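Long-range contacts in CDP-glucose-4,6-dehydratase (PDB 1RKX), which catalyses the NAD-dependent conversion of CDP-D-glucose to CDP-4-keto-6-deoxy-D-glucose, with loss of water: residues Asn261-Asp266 / Tyr302-Cys307; His234-Ser240 / Trp316-Trp320; Ile223-Ile229 / Ala269-Lys273; Val124-Val128 / Leu245-Tyr250. All coordinates share one frame; numbering follows the deposited sequence.

Interaction 1: residues Asn261-Asp266 / Tyr302-Cys307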
loop_
_atom_site.group_PDB
_atom_site.type_symbol
_atom_site.label_atom_id
_atom_site.label_comp_id
_atom_site.label_asym_id
_atom_site.label_seq_id
_atom_site.Cartn_x
_atom_site.Cartn_y
_atom_site.Cartn_z
ATOM N N ASN C 261 6.777 13.365 -11.916
ATOM C CA ASN C 261 6.215 14.499 -11.183
ATOM C C ASN C 261 7.131 15.721 -11.277
ATOM O O ASN C 261 8.351 15.601 -11.157
ATOM C CB ASN C 261 6.097 14.184 -9.687
ATOM C CG ASN C 261 4.969 13.231 -9.352
ATOM O OD1 ASN C 261 4.939 12.677 -8.254
ATOM N ND2 ASN C 261 4.033 13.049 -10.268
ATOM N N PHE C 262 6.540 16.896 -11.457
ATOM C CA PHE C 262 7.305 18.138 -11.474
ATOM C C PHE C 262 6.553 19.153 -10.627
ATOM O O PHE C 262 5.358 19.394 -10.829
ATOM C CB PHE C 262 7.515 18.671 -12.898
ATOM C CG PHE C 262 8.416 17.810 -13.744
ATOM C CD1 PHE C 262 7.881 16.932 -14.677
ATOM C CD2 PHE C 262 9.802 17.867 -13.596
ATOM C CE1 PHE C 262 8.705 16.125 -15.457
ATOM C CE2 PHE C 262 10.640 17.059 -14.373
ATOM C CZ PHE C 262 10.092 16.191 -15.301
ATOM N N GLY C 263 7.252 19.732 -9.662
ATOM C CA GLY C 263 6.634 20.703 -8.787
ATOM C C GLY C 263 7.677 21.474 -8.005
ATOM O O GLY C 263 8.862 21.161 -8.078
ATOM N N PRO C 264 7.264 22.490 -7.238
ATOM C CA PRO C 264 8.169 23.320 -6.437
ATOM C C PRO C 264 8.515 22.676 -5.097
ATOM O O PRO C 264 7.914 21.677 -4.703
ATOM C CB PRO C 264 7.367 24.595 -6.252
ATOM C CG PRO C 264 5.979 24.044 -6.051
ATOM C CD PRO C 264 5.877 22.979 -7.132
ATOM N N ASN C 265 9.476 23.265 -4.392
ATOM C CA ASN C 265 9.864 22.749 -3.087
ATOM C C ASN C 265 8.783 23.173 -2.102
ATOM O O ASN C 265 8.347 24.325 -2.113
ATOM C CB ASN C 265 11.224 23.318 -2.686
ATOM C CG ASN C 265 12.315 22.955 -3.677
ATOM O OD1 ASN C 265 12.425 21.801 -4.097
ATOM N ND2 ASN C 265 13.128 23.936 -4.054
ATOM N N ASP C 266 8.339 22.244 -1.262
ATOM C CA ASP C 266 7.287 22.550 -0.300
ATOM C C ASP C 266 7.675 23.700 0.621
ATOM O O ASP C 266 6.811 24.383 1.164
ATOM C CB ASP C 266 6.943 21.322 0.543
ATOM C CG ASP C 266 5.640 21.491 1.316
ATOM O OD1 ASP C 266 5.463 20.799 2.339
ATOM O OD2 ASP C 266 4.788 22.306 0.895
ATOM N N TYR C 302 -3.483 20.230 1.197
ATOM C CA TYR C 302 -3.568 20.618 -0.204
ATOM C C TYR C 302 -2.782 19.600 -1.026
ATOM O O TYR C 302 -1.793 19.038 -0.557
ATOM C CB TYR C 302 -3.000 22.027 -0.405
ATOM C CG TYR C 302 -1.613 22.225 0.160
ATOM C CD1 TYR C 302 -0.479 21.952 -0.605
ATOM C CD2 TYR C 302 -1.434 22.680 1.468
ATOM C CE1 TYR C 302 0.803 22.131 -0.080
ATOM C CE2 TYR C 302 -0.158 22.858 2.002
ATOM C CZ TYR C 302 0.954 22.584 1.222
ATOM O OH TYR C 302 2.212 22.768 1.742
ATOM N N LEU C 303 -3.247 19.361 -2.244
ATOM C CA LEU C 303 -2.632 18.411 -3.170
ATOM C C LEU C 303 -1.225 18.842 -3.566
ATOM O O LEU C 303 -1.021 19.966 -4.017
ATOM C CB LEU C 303 -3.507 18.299 -4.427
ATOM C CG LEU C 303 -3.279 17.209 -5.484
ATOM C CD1 LEU C 303 -1.865 17.279 -6.040
ATOM C CD2 LEU C 303 -3.550 15.852 -4.873
ATOM N N LYS C 304 -0.257 17.949 -3.390
ATOM C CA LYS C 304 1.122 18.242 -3.769
ATOM C C LYS C 304 1.798 16.974 -4.269
ATOM O O LYS C 304 1.292 15.868 -4.070
ATOM C CB LYS C 304 1.909 18.844 -2.598
ATOM C CG LYS C 304 2.169 17.907 -1.450
ATOM C CD LYS C 304 2.992 18.604 -0.374
ATOM C CE LYS C 304 3.289 17.659 0.777
ATOM N NZ LYS C 304 4.138 18.293 1.811
ATOM N N LEU C 305 2.944 17.138 -4.917
ATOM C CA LEU C 305 3.662 16.010 -5.485
ATOM C C LEU C 305 5.062 15.845 -4.918
ATOM O O LEU C 305 5.714 16.817 -4.545
ATOM C CB LEU C 305 3.772 16.183 -7.005
ATOM C CG LEU C 305 2.495 16.437 -7.812
ATOM C CD1 LEU C 305 2.850 16.573 -9.295
ATOM C CD2 LEU C 305 1.520 15.298 -7.602
ATOM N N ASP C 306 5.514 14.602 -4.848
ATOM C CA ASP C 306 6.865 14.317 -4.384
ATOM C C ASP C 306 7.655 14.230 -5.688
ATOM O O ASP C 306 7.368 13.375 -6.526
ATOM C CB ASP C 306 6.921 12.979 -3.658
ATOM C CG ASP C 306 8.309 12.657 -3.144
ATOM O OD1 ASP C 306 9.277 12.762 -3.926
ATOM O OD2 ASP C 306 8.431 12.294 -1.960
ATOM N N CYS C 307 8.634 15.114 -5.861
ATOM C CA CYS C 307 9.421 15.136 -7.092
ATOM C C CYS C 307 10.840 14.606 -6.926
ATOM O O CYS C 307 11.765 15.078 -7.589
ATOM C CB CYS C 307 9.463 16.563 -7.651
ATOM S SG CYS C 307 7.825 17.231 -8.006
#
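From residues 302-307 the carboxylate of Asp266 takes one donor on each oxygen, and the two come from different directions. Tyr302 OH donates a hydrogen bond to Asp266 OD2 at 2.8 Å, on the syn lone pair; OD2 lies at the edge of the phenol ring, near its plane, while the carboxylate plane is turned 60° from it. Lys304 NZ meets Asp266 OD1 at 2.9 Å in a salt bridge, coming from above the carboxylate, 67° out of its plane. The lysine chain, fully extended beyond CG, crosses the aspartate at about a right angle. Its ammonium also bonds Ser308 of a second subunit, which makes the pair part of a subunit contact.

At the other end Cys307 SG, anti to its own carbonyl carbon (chi1 -59°), turns onto the backbone of 262-263 and comes within 3.1 Å of Gly263 N. Leu305 crosses the Asn261 side chain at a slant, its CB and CD1 each 4.0 Å from Asn261 CG. Asn261 N is held by Glu147, and Phe262 packs its ring edge-to-face with Trp316. The contact joins the loop leaving the last parallel strand of the Rossmann-type sheet to the loop before helix 308-314, as part of an extended short-chain dehydrogenase/reductase (SDR) fold.

Interaction 2: residues His234-Ser240 / Trp316-Trp320; sequences HVLEPLS and WHPRW
Residues 316-320 run as an irregular loop past the first turn of helix 236-251, in the opposite direction: Trp320 lies by His234, Pro318 by Glu237 (CA atoms 5.7 Å apart) and Trp316 by Ser240. The helix start is held from within, since Leu236 N gives a nearly straight bond to His234 ND1, a capping bond in the imidazole plane.

Glu237 carries the middle. The chain turns about its CB-CG bond (chi2 -89°), which brings the carboxylate up against the loop backbone, where each oxygen receives one amide. Arg319 N reaches Glu237 OE1 at 2.8 Å on the syn lone pair; Trp320 N reaches Glu237 OE2 at 2.8 Å, also on the syn side but 27° out of plane. Tyr353 OH is a further partner of OE1. In this extended SDR protein the contact fastens the loop between helices 308-314 and 322-338 to a helix that packs on the Rossmann sheet, with C-terminal helix 342-355 supplying Tyr353.

On one flank Trp316 NE1 donates to Ser240 OG at 3.1 Å, in the indole plane, and Ser240 OG in turn donates to Glu237 O at 2.6 Å. A water donates hydrogen bonds to Ser240 OG and His317 O and accepts one from Arg319 NE. On the other flank the rings of His234 and Trp320 make a T-shaped pair, planes 81° apart: Trp320 CZ3 stands 3.5 Å above the centre of the imidazole face. His234 NE2 is hydrogen-bonded to Glu349, and Trp320 NE1 to Thr356.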
loop_
_atom_site.group_PDB
_atom_site.type_symbol
_atom_site.label_atom_id
_atom_site.label_comp_id
_atom_site.label_asym_id
_atom_site.label_seq_id
_atom_site.Cartn_x
_atom_site.Cartn_y
_atom_site.Cartn_z
ATOM N N HIS C 234 6.336 28.836 -11.521
ATOM C CA HIS C 234 6.347 29.563 -12.779
ATOM C C HIS C 234 6.243 28.523 -13.885
ATOM O O HIS C 234 6.816 27.431 -13.786
ATOM C CB HIS C 234 7.637 30.374 -12.911
ATOM C CG HIS C 234 7.634 31.332 -14.061
ATOM N ND1 HIS C 234 7.838 30.933 -15.365
ATOM C CD2 HIS C 234 7.433 32.669 -14.104
ATOM C CE1 HIS C 234 7.767 31.985 -16.162
ATOM N NE2 HIS C 234 7.521 33.051 -15.422
ATOM N N VAL C 235 5.507 28.863 -14.937
ATOM C CA VAL C 235 5.295 27.958 -16.057
ATOM C C VAL C 235 6.584 27.371 -16.639
ATOM O O VAL C 235 6.595 26.236 -17.109
ATOM C CB VAL C 235 4.476 28.659 -17.179
ATOM C CG1 VAL C 235 5.211 29.899 -17.682
ATOM C CG2 VAL C 235 4.203 27.679 -18.315
ATOM N N LEU C 236 7.677 28.125 -16.598
ATOM C CA LEU C 236 8.928 27.614 -17.142
ATOM C C LEU C 236 9.555 26.487 -16.309
ATOM O O LEU C 236 10.370 25.721 -16.818
ATOM C CB LEU C 236 9.931 28.757 -17.317
ATOM C CG LEU C 236 9.494 29.870 -18.278
ATOM C CD1 LEU C 236 10.565 30.951 -18.332
ATOM C CD2 LEU C 236 9.242 29.288 -19.674
ATOM N N GLU C 237 9.174 26.379 -15.038
ATOM C CA GLU C 237 9.725 25.336 -14.171
ATOM C C GLU C 237 9.354 23.930 -14.664
ATOM O O GLU C 237 10.234 23.126 -14.956
ATOM C CB GLU C 237 9.259 25.553 -12.727
ATOM C CG GLU C 237 9.641 26.934 -12.164
ATOM C CD GLU C 237 11.006 26.967 -11.480
ATOM O OE1 GLU C 237 11.976 26.367 -12.000
ATOM O OE2 GLU C 237 11.114 27.615 -10.417
ATOM N N PRO C 238 8.052 23.607 -14.752
ATOM C CA PRO C 238 7.751 22.260 -15.238
ATOM C C PRO C 238 8.185 22.074 -16.691
ATOM O O PRO C 238 8.628 20.993 -17.075
ATOM C CB PRO C 238 6.235 22.149 -15.059
ATOM C CG PRO C 238 5.768 23.582 -15.148
ATOM C CD PRO C 238 6.821 24.302 -14.336
ATOM N N LEU C 239 8.067 23.129 -17.494
ATOM C CA LEU C 239 8.461 23.035 -18.898
ATOM C C LEU C 239 9.939 22.662 -19.026
ATOM O O LEU C 239 10.316 21.892 -19.910
ATOM C CB LEU C 239 8.174 24.352 -19.629
ATOM C CG LEU C 239 6.798 24.445 -20.308
ATOM C CD1 LEU C 239 5.694 24.112 -19.317
ATOM C CD2 LEU C 239 6.606 25.835 -20.895
ATOM N N SER C 240 10.780 23.195 -18.143
ATOM C CA SER C 240 12.199 22.855 -18.201
ATOM C C SER C 240 12.329 21.360 -17.950
ATOM O O SER C 240 13.169 20.696 -18.550
ATOM C CB SER C 240 13.007 23.652 -17.165
ATOM O OG SER C 240 12.648 23.331 -15.830
ATOM N N TRP C 316 16.857 17.048 -12.409
ATOM C CA TRP C 316 16.003 18.230 -12.502
ATOM C C TRP C 316 15.914 18.961 -11.174
ATOM O O TRP C 316 16.043 18.349 -10.115
ATOM C CB TRP C 316 14.582 17.850 -12.917
ATOM C CG TRP C 316 13.694 19.051 -13.063
ATOM C CD1 TRP C 316 13.684 19.938 -14.103
ATOM C CD2 TRP C 316 12.719 19.525 -12.122
ATOM N NE1 TRP C 316 12.766 20.931 -13.872
ATOM C CE2 TRP C 316 12.159 20.705 -12.662
ATOM C CE3 TRP C 316 12.267 19.068 -10.874
ATOM C CZ2 TRP C 316 11.165 21.440 -11.998
ATOM C CZ3 TRP C 316 11.274 19.798 -10.209
ATOM C CH2 TRP C 316 10.737 20.973 -10.776
ATOM N N HIS C 317 15.665 20.266 -11.240
ATOM C CA HIS C 317 15.529 21.091 -10.047
ATOM C C HIS C 317 14.916 22.450 -10.390
ATOM O O HIS C 317 15.289 23.073 -11.388
ATOM C CB HIS C 317 16.900 21.305 -9.403
ATOM C CG HIS C 317 17.870 22.028 -10.285
ATOM N ND1 HIS C 317 18.291 21.525 -11.497
ATOM C CD2 HIS C 317 18.482 23.229 -10.143
ATOM C CE1 HIS C 317 19.119 22.383 -12.065
ATOM N NE2 HIS C 317 19.252 23.425 -11.265
ATOM N N PRO C 318 13.952 22.919 -9.578
ATOM C CA PRO C 318 13.338 24.220 -9.852
ATOM C C PRO C 318 14.403 25.306 -9.712
ATOM O O PRO C 318 15.414 25.101 -9.040
ATOM C CB PRO C 318 12.238 24.315 -8.796
ATOM C CG PRO C 318 12.751 23.465 -7.677
ATOM C CD PRO C 318 13.335 22.282 -8.403
ATOM N N ARG C 319 14.177 26.457 -10.333
ATOM C CA ARG C 319 15.163 27.531 -10.301
ATOM C C ARG C 319 14.718 28.816 -9.625
ATOM O O ARG C 319 15.557 29.578 -9.143
ATOM C CB ARG C 319 15.610 27.861 -11.730
ATOM C CG ARG C 319 16.036 26.656 -12.531
ATOM C CD ARG C 319 16.550 27.054 -13.903
ATOM N NE ARG C 319 16.822 25.869 -14.705
ATOM C CZ ARG C 319 17.542 25.862 -15.819
ATOM N NH1 ARG C 319 18.075 26.990 -16.279
ATOM N NH2 ARG C 319 17.729 24.723 -16.471
ATOM N N TRP C 320 13.412 29.066 -9.587
ATOM C CA TRP C 320 12.901 30.291 -8.975
ATOM C C TRP C 320 11.973 30.079 -7.785
ATOM O O TRP C 320 11.040 29.276 -7.850
ATOM C CB TRP C 320 12.138 31.132 -10.003
ATOM C CG TRP C 320 12.940 31.609 -11.177
ATOM C CD1 TRP C 320 14.304 31.679 -11.278
ATOM C CD2 TRP C 320 12.418 32.133 -12.402
ATOM N NE1 TRP C 320 14.661 32.218 -12.494
ATOM C CE2 TRP C 320 13.522 32.507 -13.202
ATOM C CE3 TRP C 320 11.122 32.329 -12.903
ATOM C CZ2 TRP C 320 13.368 33.066 -14.479
ATOM C CZ3 TRP C 320 10.969 32.884 -14.171
ATOM C CH2 TRP C 320 12.089 33.247 -14.943
HETATM O O HOH W 1 15.395 23.381 -14.228
#

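Interaction 3: residues Ile223-Ile229 / Ala269-Lys273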
loop_
_atom_site.group_PDB
_atom_site.type_symbol
_atom_site.label_atom_id
_atom_site.label_comp_id
_atom_site.label_asym_id
_atom_site.label_seq_id
_atom_site.Cartn_x
_atom_site.Cartn_y
_atom_site.Cartn_z
ATOM N N ILE C 223 -10.106 39.025 -1.787
ATOM C CA ILE C 223 -9.593 37.718 -1.407
ATOM C C ILE C 223 -10.633 36.939 -0.616
ATOM O O ILE C 223 -11.282 37.490 0.274
ATOM C CB ILE C 223 -8.330 37.852 -0.537
ATOM C CG1 ILE C 223 -7.235 38.578 -1.316
ATOM C CG2 ILE C 223 -7.856 36.475 -0.092
ATOM C CD1 ILE C 223 -5.939 38.709 -0.551
ATOM N N ARG C 224 -10.795 35.661 -0.942
ATOM C CA ARG C 224 -11.743 34.827 -0.215
ATOM C C ARG C 224 -11.024 34.076 0.898
ATOM O O ARG C 224 -11.124 34.454 2.063
ATOM C CB ARG C 224 -12.447 33.847 -1.154
ATOM C CG ARG C 224 -13.628 34.468 -1.875
ATOM C CD ARG C 224 -13.257 34.960 -3.259
ATOM N NE ARG C 224 -13.395 33.899 -4.252
ATOM C CZ ARG C 224 -14.540 33.277 -4.525
ATOM N NH1 ARG C 224 -15.651 33.607 -3.878
ATOM N NH2 ARG C 224 -14.575 32.323 -5.447
ATOM N N ASN C 225 -10.302 33.016 0.548
ATOM C CA ASN C 225 -9.569 32.262 1.556
ATOM C C ASN C 225 -8.101 32.664 1.531
ATOM O O ASN C 225 -7.317 32.149 0.737
ATOM C CB ASN C 225 -9.704 30.754 1.327
ATOM C CG ASN C 225 -8.911 29.942 2.339
ATOM O OD1 ASN C 225 -8.815 30.310 3.511
ATOM N ND2 ASN C 225 -8.348 28.826 1.893
ATOM N N PRO C 226 -7.715 33.592 2.420
ATOM C CA PRO C 226 -6.351 34.111 2.550
ATOM C C PRO C 226 -5.332 33.069 2.988
ATOM O O PRO C 226 -4.128 33.280 2.856
ATOM C CB PRO C 226 -6.512 35.223 3.579
ATOM C CG PRO C 226 -7.563 34.657 4.481
ATOM C CD PRO C 226 -8.575 34.134 3.487
ATOM N N HIS C 227 -5.817 31.943 3.502
ATOM C CA HIS C 227 -4.932 30.882 3.975
ATOM C C HIS C 227 -4.712 29.774 2.959
ATOM O O HIS C 227 -3.893 28.881 3.179
ATOM C CB HIS C 227 -5.493 30.272 5.256
ATOM C CG HIS C 227 -5.720 31.270 6.346
ATOM N ND1 HIS C 227 -4.698 32.002 6.907
ATOM C CD2 HIS C 227 -6.854 31.661 6.972
ATOM C CE1 HIS C 227 -5.192 32.801 7.837
ATOM N NE2 HIS C 227 -6.498 32.614 7.896
ATOM N N ALA C 228 -5.450 29.825 1.856
ATOM C CA ALA C 228 -5.335 28.807 0.820
ATOM C C ALA C 228 -3.895 28.680 0.346
ATOM O O ALA C 228 -3.242 29.678 0.033
ATOM C CB ALA C 228 -6.256 29.142 -0.355
ATOM N N ILE C 229 -3.408 27.443 0.307
ATOM C CA ILE C 229 -2.045 27.158 -0.124
ATOM C C ILE C 229 -2.044 26.207 -1.312
ATOM O O ILE C 229 -2.803 25.235 -1.351
ATOM C CB ILE C 229 -1.222 26.515 1.011
ATOM C CG1 ILE C 229 -1.054 27.508 2.159
ATOM C CG2 ILE C 229 0.138 26.070 0.488
ATOM C CD1 ILE C 229 -0.357 26.923 3.369
ATOM N N ALA C 269 6.078 26.744 -0.282
ATOM C CA ALA C 269 4.634 26.843 -0.070
ATOM C C ALA C 269 4.238 28.147 0.605
ATOM O O ALA C 269 4.630 28.416 1.741
ATOM C CB ALA C 269 4.145 25.662 0.753
ATOM N N THR C 270 3.441 28.944 -0.096
ATOM C CA THR C 270 3.003 30.237 0.411
ATOM C C THR C 270 1.497 30.428 0.262
ATOM O O THR C 270 0.935 30.160 -0.800
ATOM C CB THR C 270 3.710 31.377 -0.353
ATOM O OG1 THR C 270 5.125 31.135 -0.374
ATOM C CG2 THR C 270 3.429 32.717 0.305
ATOM N N PRO C 271 0.821 30.895 1.327
ATOM C CA PRO C 271 -0.628 31.116 1.276
ATOM C C PRO C 271 -0.956 32.243 0.297
ATOM O O PRO C 271 -0.053 32.934 -0.175
ATOM C CB PRO C 271 -0.970 31.470 2.722
ATOM C CG PRO C 271 0.268 32.163 3.193
ATOM C CD PRO C 271 1.361 31.272 2.645
ATOM N N VAL C 272 -2.237 32.434 -0.005
ATOM C CA VAL C 272 -2.632 33.465 -0.957
ATOM C C VAL C 272 -2.495 34.898 -0.454
ATOM O O VAL C 272 -2.087 35.781 -1.210
ATOM C CB VAL C 272 -4.080 33.253 -1.453
ATOM C CG1 VAL C 272 -4.227 31.864 -2.035
ATOM C CG2 VAL C 272 -5.055 33.465 -0.325
ATOM N N LYS C 273 -2.835 35.142 0.807
ATOM C CA LYS C 273 -2.727 36.493 1.347
ATOM C C LYS C 273 -1.316 37.023 1.122
ATOM O O LYS C 273 -1.130 38.158 0.683
ATOM C CB LYS C 273 -3.052 36.511 2.845
ATOM C CG LYS C 273 -3.156 37.917 3.428
ATOM C CD LYS C 273 -3.542 37.905 4.902
ATOM C CE LYS C 273 -2.430 37.343 5.776
ATOM N NZ LYS C 273 -1.209 38.195 5.745
HETATM O O HOH W 2 -1.438 29.819 -2.227
#
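Ala228 and Pro226 present their carbonyls to the start of helix 272-283, where Pro271 is the N-cap residue; a type I beta turn from Asn225 to Ala228 shapes the loop that does so. This joins the approach to strand 229-234 with the passage from the weakly bonded strand 270-271 into the helix, at the small mixed sheet of strands 196-197, 229-234 and 270-271 that lies outside the Rossmann sheet of this SDR fold.

Among the polar contacts, Lys273 N donates to Pro226 O at 3.1 Å, and Val272 N makes a weak, bent bond to Ala228 O at 2.9 Å. The same Ala228 oxygen receives a CA-H...O contact from Pro271. Lys273 NZ turns elsewhere, to a salt bridge with Glu277 one helical turn on.

The apolar contacts flank these bonds. Val272 directs CG1, anti to its carbonyl carbon (chi1 -55°), to Ala228 CB at 3.8 Å. Ile223 CG2 meets Val272 CG2 at 4.1 Å, the two side chains pointing opposite ways as they pass, and Pro226 CB lies against Lys273 CB. Farther along, Ile229 divides its branches: CG1 rests on Pro271, while CG2 touches Ala269 CB at 4.0 Å.

A water bridges the two backbones, donating to Ala228 O at 2.9 Å and to Thr270 O at 2.8 Å.

Interaction 4: residues Val124-Val128 / Leu245-Tyr250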
loop_
_atom_site.group_PDB
_atom_site.type_symbol
_atom_site.label_atom_id
_atom_site.label_comp_id
_atom_site.label_asym_id
_atom_site.label_seq_id
_atom_site.Cartn_x
_atom_site.Cartn_y
_atom_site.Cartn_z
ATOM N N VAL C 124 8.875 8.459 -34.463
ATOM C CA VAL C 124 8.868 9.304 -33.276
ATOM C C VAL C 124 9.770 8.671 -32.218
ATOM O O VAL C 124 9.580 7.516 -31.831
ATOM C CB VAL C 124 7.445 9.476 -32.718
ATOM C CG1 VAL C 124 7.480 10.367 -31.486
ATOM C CG2 VAL C 124 6.537 10.092 -33.789
ATOM N N LYS C 125 10.752 9.436 -31.752
ATOM C CA LYS C 125 11.714 8.951 -30.768
ATOM C C LYS C 125 11.308 9.230 -29.321
ATOM O O LYS C 125 11.571 8.420 -28.428
ATOM C CB LYS C 125 13.089 9.578 -31.039
ATOM C CG LYS C 125 13.690 9.253 -32.411
ATOM C CD LYS C 125 14.710 8.126 -32.324
ATOM C CE LYS C 125 14.063 6.833 -31.865
ATOM N NZ LYS C 125 15.044 5.800 -31.424
ATOM N N ALA C 126 10.673 10.373 -29.090
ATOM C CA ALA C 126 10.257 10.743 -27.740
ATOM C C ALA C 126 8.856 11.331 -27.694
ATOM O O ALA C 126 8.507 12.211 -28.482
ATOM C CB ALA C 126 11.250 11.737 -27.139
ATOM N N VAL C 127 8.054 10.836 -26.756
ATOM C CA VAL C 127 6.695 11.321 -26.586
ATOM C C VAL C 127 6.517 11.729 -25.127
ATOM O O VAL C 127 6.745 10.933 -24.209
ATOM C CB VAL C 127 5.648 10.232 -26.926
ATOM C CG1 VAL C 127 4.227 10.796 -26.752
ATOM C CG2 VAL C 127 5.850 9.737 -28.352
ATOM N N VAL C 128 6.126 12.978 -24.918
ATOM C CA VAL C 128 5.903 13.488 -23.580
ATOM C C VAL C 128 4.441 13.895 -23.492
ATOM O O VAL C 128 4.021 14.902 -24.064
ATOM C CB VAL C 128 6.799 14.700 -23.279
ATOM C CG1 VAL C 128 6.420 15.300 -21.926
ATOM C CG2 VAL C 128 8.259 14.267 -23.262
ATOM N N LEU C 245 13.397 15.893 -19.898
ATOM C CA LEU C 245 12.919 14.528 -20.069
ATOM C C LEU C 245 12.910 14.130 -21.544
ATOM O O LEU C 245 13.311 13.022 -21.892
ATOM C CB LEU C 245 11.504 14.382 -19.498
ATOM C CG LEU C 245 10.818 13.028 -19.712
ATOM C CD1 LEU C 245 11.619 11.923 -19.047
ATOM C CD2 LEU C 245 9.400 13.083 -19.147
ATOM N N ALA C 246 12.442 15.034 -22.403
ATOM C CA ALA C 246 12.383 14.758 -23.834
ATOM C C ALA C 246 13.767 14.411 -24.368
ATOM O O ALA C 246 13.930 13.467 -25.143
ATOM C CB ALA C 246 11.832 15.966 -24.579
ATOM N N GLN C 247 14.760 15.186 -23.952
ATOM C CA GLN C 247 16.120 14.952 -24.412
ATOM C C GLN C 247 16.588 13.565 -23.994
ATOM O O GLN C 247 17.170 12.834 -24.792
ATOM C CB GLN C 247 17.066 16.016 -23.848
ATOM C CG GLN C 247 18.333 16.163 -24.668
ATOM C CD GLN C 247 19.326 17.120 -24.050
ATOM O OE1 GLN C 247 18.945 18.140 -23.468
ATOM N NE2 GLN C 247 20.611 16.807 -24.187
ATOM N N LYS C 248 16.319 13.197 -22.745
ATOM C CA LYS C 248 16.728 11.892 -22.248
ATOM C C LYS C 248 15.994 10.750 -22.938
ATOM O O LYS C 248 16.594 9.723 -23.236
ATOM C CB LYS C 248 16.542 11.812 -20.732
ATOM C CG LYS C 248 17.614 12.564 -19.963
ATOM C CD LYS C 248 17.558 12.259 -18.482
ATOM C CE LYS C 248 18.777 12.809 -17.757
ATOM N NZ LYS C 248 18.895 14.286 -17.889
ATOM N N LEU C 249 14.699 10.924 -23.186
ATOM C CA LEU C 249 13.922 9.896 -23.875
ATOM C C LEU C 249 14.506 9.695 -25.274
ATOM O O LEU C 249 14.597 8.572 -25.769
ATOM C CB LEU C 249 12.457 10.328 -24.000
ATOM C CG LEU C 249 11.606 10.298 -22.726
ATOM C CD1 LEU C 249 10.322 11.091 -22.950
ATOM C CD2 LEU C 249 11.310 8.862 -22.340
ATOM N N TYR C 250 14.897 10.799 -25.898
ATOM C CA TYR C 250 15.454 10.764 -27.245
ATOM C C TYR C 250 16.811 10.067 -27.289
ATOM O O TYR C 250 17.004 9.106 -28.037
ATOM C CB TYR C 250 15.602 12.192 -27.780
ATOM C CG TYR C 250 15.993 12.276 -29.243
ATOM C CD1 TYR C 250 15.047 12.580 -30.219
ATOM C CD2 TYR C 250 17.309 12.045 -29.652
ATOM C CE1 TYR C 250 15.395 12.657 -31.565
ATOM C CE2 TYR C 250 17.668 12.113 -30.999
ATOM C CZ TYR C 250 16.708 12.420 -31.949
ATOM O OH TYR C 250 17.056 12.489 -33.281
HETATM O O HOH W 3 14.004 7.421 -28.064
#
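Ala126 CB sits directly against Leu249 CB, 3.6 Å away, and the smallness of the alanine lets the helix backbone come close: Ala246 O is 3.8 Å from the same methyl. Two residues on, Val128 has CG1 anti to the backbone N (chi1 174°), which leaves CG2 pointing into the helix surface. CG2 meets Leu249 CD1 at 3.8 Å, with the two side chains crossing at a slant, and touches Ala246 CB and Leu245 CD2 more loosely. Just before the strand, Lys125 lays CB and CG beside the Tyr250 ring, the closest pair being Lys125 CB and Tyr250 CD1 at 3.7 Å. The lysine chain then bends away at chi2 and chi3.

Further out, both polar ends have partners elsewhere: Lys125 NZ bonds Tyr181 OH, and Tyr250 OH bonds Glu82. The tyrosine ring is also engaged by Lys10 in a cation-pi contact and by Phe6 edge-to-face. A water lies close to both Lys125 O and Leu249 O. Neighbouring strands fill in around the contact, Phe85 touching Val128 and Ala246, and Ala187 touching Leu249.

Strand 126-128 and helix 245-250 run roughly antiparallel, their N-to-C directions 149° apart, with axes 7.7 Å from each other. This is the helix-on-sheet packing of a Rossmann fold, in which helix 236-251 covers one face of the central parallel sheet.

Helix 236-251 serves two contacts: its first turn takes part in interaction 2 and its later turns in interaction 4, with centres 18 Å apart. Interactions 1 and 2 touch directly, Gly263 O lying 3.3 Å from Trp316 CH2 and Asn265 ND2 3.7 Å from Pro318 CG, and interaction 1 is nested in the chain loop that interaction 2 closes. Interactions 1 and 3 meet where Tyr302 packs on Ile229 and Ala269. Interactions 3 and 4 lie on opposite sides of the chain's centre, 37 Å apart between centres. NAD is about 9 Å from the Leu305 side chain, 10 Å from that of Val128 and 11 Å from that of His234, whereas Val272 of interaction 3 is about 14 Å away.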